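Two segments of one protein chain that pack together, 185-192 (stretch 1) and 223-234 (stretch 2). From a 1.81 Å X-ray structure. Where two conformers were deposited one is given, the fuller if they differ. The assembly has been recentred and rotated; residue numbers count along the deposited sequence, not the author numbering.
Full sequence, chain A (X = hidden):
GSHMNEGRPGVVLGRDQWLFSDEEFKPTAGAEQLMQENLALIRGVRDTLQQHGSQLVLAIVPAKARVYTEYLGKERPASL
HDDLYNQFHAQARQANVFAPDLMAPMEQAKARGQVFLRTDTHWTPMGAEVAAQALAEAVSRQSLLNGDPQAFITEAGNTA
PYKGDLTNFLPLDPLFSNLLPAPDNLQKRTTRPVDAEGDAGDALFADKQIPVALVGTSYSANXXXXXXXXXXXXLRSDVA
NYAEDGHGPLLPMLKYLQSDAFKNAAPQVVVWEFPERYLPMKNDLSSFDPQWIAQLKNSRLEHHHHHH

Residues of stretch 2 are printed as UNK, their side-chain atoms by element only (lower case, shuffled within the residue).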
# COMPACT_ATOMS: atom_id res chain seq x y z
N ASN A 185 -9.14 13.42 13.01
CA ASN A 185 -9.57 14.48 12.12
C ASN A 185 -9.01 14.17 10.74
O ASN A 185 -7.91 13.62 10.63
CB ASN A 185 -9.08 15.85 12.60
CG ASN A 185 -9.97 16.42 13.70
OD1 ASN A 185 -11.17 16.14 13.76
ND2 ASN A 185 -9.38 17.24 14.56
N LEU A 186 -9.79 14.49 9.71
CA LEU A 186 -9.40 14.19 8.34
C LEU A 186 -9.59 15.37 7.41
O LEU A 186 -10.69 15.93 7.30
CB LEU A 186 -10.20 12.97 7.82
CG LEU A 186 -9.96 12.71 6.32
CD1 LEU A 186 -8.50 12.25 6.09
CD2 LEU A 186 -10.99 11.68 5.78
N GLN A 187 -8.51 15.78 6.74
CA GLN A 187 -8.59 16.87 5.79
C GLN A 187 -8.93 16.34 4.39
O GLN A 187 -8.30 15.41 3.90
CB GLN A 187 -7.27 17.65 5.72
CG GLN A 187 -7.36 18.86 4.83
CD GLN A 187 -6.05 19.62 4.72
OE1 GLN A 187 -5.04 19.08 4.27
NE2 GLN A 187 -6.08 20.88 5.12
N LYS A 188 -9.96 16.90 3.78
CA LYS A 188 -10.29 16.54 2.41
C LYS A 188 -9.21 17.07 1.48
O LYS A 188 -8.81 18.22 1.58
CB LYS A 188 -11.66 17.14 2.01
CG LYS A 188 -12.14 16.67 0.64
CD LYS A 188 -13.36 17.44 0.18
CE LYS A 188 -13.73 17.08 -1.24
NZ LYS A 188 -13.74 15.60 -1.45
N ARG A 189 -8.72 16.24 0.56
CA ARG A 189 -7.78 16.74 -0.45
C ARG A 189 -8.06 16.12 -1.79
O ARG A 189 -8.12 14.89 -1.92
CB ARG A 189 -6.33 16.49 -0.02
CG ARG A 189 -5.74 17.66 0.77
CD ARG A 189 -4.56 17.25 1.64
NE ARG A 189 -3.56 16.49 0.90
CZ ARG A 189 -2.55 17.02 0.22
NH1 ARG A 189 -2.37 18.34 0.18
NH2 ARG A 189 -1.70 16.22 -0.41
N THR A 190 -8.25 16.98 -2.79
CA THR A 190 -8.63 16.58 -4.13
C THR A 190 -7.64 17.10 -5.18
O THR A 190 -7.12 18.21 -5.06
CB THR A 190 -10.04 17.07 -4.47
OG1 THR A 190 -10.12 18.48 -4.25
CG2 THR A 190 -11.07 16.40 -3.56
N THR A 191 -7.39 16.30 -6.21
CA THR A 191 -6.41 16.63 -7.24
C THR A 191 -7.09 16.71 -8.60
O THR A 191 -7.91 15.87 -8.94
CB THR A 191 -5.29 15.58 -7.28
OG1 THR A 191 -4.65 15.51 -5.99
CG2 THR A 191 -4.26 15.92 -8.37
N ARG A 192 -6.75 17.74 -9.37
CA ARG A 192 -7.33 17.92 -10.69
C ARG A 192 -6.24 18.28 -11.69
O ARG A 192 -5.26 18.93 -11.34
CB ARG A 192 -8.39 19.03 -10.64
CG ARG A 192 -7.81 20.37 -10.21
CD ARG A 192 -8.86 21.43 -9.96
NE ARG A 192 -8.26 22.63 -9.39
CZ ARG A 192 -7.62 23.56 -10.10
NH1 ARG A 192 -7.51 23.44 -11.42
NH2 ARG A 192 -7.10 24.62 -9.50
N UNK A 223 -10.53 7.08 -1.74
CA UNK A 223 -10.32 8.49 -2.09
C UNK A 223 -9.86 9.35 -0.89
O UNK A 223 -9.22 10.39 -1.10
c UNK A 223 -12.37 7.70 -3.05
c UNK A 223 -11.70 8.95 -2.57
c UNK A 223 -11.89 6.64 -2.09
N UNK A 224 -10.17 8.94 0.33
CA UNK A 224 -9.86 9.79 1.49
C UNK A 224 -8.35 10.06 1.62
O UNK A 224 -7.96 11.11 2.12
n UNK A 224 -13.94 9.11 3.62
c UNK A 224 -12.72 8.48 3.63
n UNK A 224 -12.53 10.46 2.74
c UNK A 224 -13.80 10.30 3.09
c UNK A 224 -10.36 9.16 2.81
c UNK A 224 -11.83 9.32 3.05
N UNK A 225 -7.50 9.12 1.21
CA UNK A 225 -6.06 9.29 1.40
C UNK A 225 -5.43 9.99 0.18
O UNK A 225 -4.27 10.37 0.22
c UNK A 225 -7.20 8.41 4.41
c UNK A 225 -5.36 7.94 1.68
c UNK A 225 -8.59 6.02 5.07
c UNK A 225 -8.74 7.16 5.82
c UNK A 225 -6.51 5.65 2.13
c UNK A 225 -8.05 8.34 5.50
c UNK A 225 -7.73 6.08 3.97
n UNK A 225 -7.39 5.10 3.06
c UNK A 225 -7.02 7.26 3.62
c UNK A 225 -6.25 6.97 2.44
N UNK A 226 -6.24 10.14 -0.88
CA UNK A 226 -5.85 10.81 -2.13
C UNK A 226 -4.51 10.33 -2.68
O UNK A 226 -3.74 11.13 -3.23
o UNK A 226 -6.68 12.77 -4.13
n UNK A 226 -5.03 14.12 -3.44
c UNK A 226 -5.78 12.35 -1.93
c UNK A 226 -5.88 13.11 -3.26
N UNK A 227 -4.21 9.04 -2.54
CA UNK A 227 -2.93 8.52 -3.03
C UNK A 227 -2.85 8.61 -4.56
O UNK A 227 -1.79 8.95 -5.10
c UNK A 227 1.17 5.47 -3.40
c UNK A 227 -0.20 7.28 -2.62
c UNK A 227 1.05 6.76 -2.88
c UNK A 227 -2.71 7.09 -2.55
c UNK A 227 -1.35 6.54 -2.86
c UNK A 227 -1.21 5.25 -3.39
c UNK A 227 0.04 4.72 -3.64
N UNK A 228 -3.96 8.29 -5.24
CA UNK A 228 -3.98 8.44 -6.70
C UNK A 228 -3.62 9.87 -7.14
O UNK A 228 -2.79 10.09 -8.03
c UNK A 228 -5.46 8.16 -8.80
c UNK A 228 -5.35 8.08 -7.27
c UNK A 228 -4.52 7.15 -9.41
c UNK A 228 -6.88 7.86 -9.20
N UNK A 229 -4.28 10.84 -6.51
CA UNK A 229 -4.06 12.23 -6.89
C UNK A 229 -2.63 12.63 -6.58
O UNK A 229 -1.99 13.34 -7.36
N UNK A 230 -2.13 12.17 -5.43
CA UNK A 230 -0.78 12.54 -5.00
C UNK A 230 0.25 12.00 -6.01
O UNK A 230 1.22 12.68 -6.35
c UNK A 230 -0.50 12.01 -3.60
N UNK A 231 0.01 10.80 -6.52
CA UNK A 231 0.84 10.21 -7.56
C UNK A 231 0.78 10.98 -8.89
O UNK A 231 1.81 11.25 -9.49
c UNK A 231 2.48 7.65 -6.87
c UNK A 231 0.44 8.74 -7.81
c UNK A 231 0.94 7.70 -6.81
c UNK A 231 0.29 6.32 -7.04
N UNK A 232 -0.43 11.29 -9.35
CA UNK A 232 -0.61 12.10 -10.56
C UNK A 232 0.18 13.39 -10.46
O UNK A 232 0.97 13.73 -11.34
c UNK A 232 -4.41 11.56 -11.16
c UNK A 232 -2.94 11.23 -11.20
c UNK A 232 -2.08 12.42 -10.79
n UNK A 232 -5.19 10.92 -12.03
o UNK A 232 -4.86 12.36 -10.34
N UNK A 233 0.00 14.10 -9.35
CA UNK A 233 0.71 15.35 -9.14
C UNK A 233 2.23 15.17 -9.08
O UNK A 233 2.97 15.93 -9.70
n UNK A 233 0.69 18.54 -5.56
c UNK A 233 0.13 18.26 -6.73
c UNK A 233 0.22 16.04 -7.88
o UNK A 233 -0.99 18.67 -7.05
c UNK A 233 0.91 17.38 -7.66
N UNK A 234 2.70 14.17 -8.34
CA UNK A 234 4.14 14.02 -8.15
C UNK A 234 4.81 13.54 -9.45
O UNK A 234 5.88 14.03 -9.83
c UNK A 234 4.44 13.07 -6.98
O HOH W 1 -9.06 13.56 2.12
O HOH W 2 -9.85 12.69 -2.35
O HOH W 3 -8.31 13.59 -6.21

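Position 223 has three side-chain carbons that close a ring onto its own backbone N, which can only be proline, Pro-223. Its fixed phi suits the opening of a 3-10 segment, and its O accepts a 3.0 Å hydrogen bond from N of position 226.

At 224 one carbon leads to a five-membered ring of three carbons and two nitrogens, an imidazole: His-224. Leu-186 CD2 lies over one ring face, 3.9 Å from the centroid of the His-224 ring, a CH-pi contact that a flat aromatic ring can offer to a methyl.

Position 225 carries one carbon and then fused five- and six-membered rings of eight carbons and one nitrogen, so it is Trp-225. Its CA-to-CB bond points away from the strand, yet the long indole brings its edge back, with CZ3 of Trp-225 4.0 Å from Leu-186 CD1.

Two carbons, the second bearing one oxygen and one nitrogen, identify 226 as Asn-226. Its ND2 donates to Thr-191 OG1 at 2.9 Å and nearly straight, 169°. Positive phi and psi, 49° and 36°, are better tolerated by asparagine than by most residues; it stands at the N-cap position, though its side chain makes no capping bond.

Position 227, one carbon and a six-carbon ring, is Phe-227, and 228, four carbons forked at the second, is Leu-228. Neither touches the strand; both are apolar residues compatible with a helix.

Position 229 has no side-chain atoms: Gly-229. Its CA comes 3.5 Å from Thr-191 OG1, and an ideal CB would lie only 2.4 Å from that OG1, a clash. Glycine permits this close approach.

A single carbon makes 230 Ala-230, small and directed sideways beside the contact. Four carbons forked at the second make 231 Leu-231, buried but beyond the strand's reach.

Positions 232 and 233 each have three carbons, the third carrying one oxygen and one nitrogen: Gln-232 and Gln-233. Both CA-to-CB bonds point toward the strand, and their flexible chains suit this partly exposed border near the Thr-191 methyl. Position 234, one carbon, is Ala-234, a good helix former outside the contact.

The contact thus joins an apolar patch around Leu-186 to a polar one around Thr-191, where strand and helix axes approach to 7.6 Å. Waters link the backbones between: one accepts from Arg-189 N and donates to Gln-187 O and His-224 O, another donates to Arg-189 O and Pro-223 O. A third accepts from Thr-191 N and donates to Asn-226 OD1, complementing the direct amide-hydroxyl bond.

Stretch 2, residues 223-234: PHWNFLGALQQA
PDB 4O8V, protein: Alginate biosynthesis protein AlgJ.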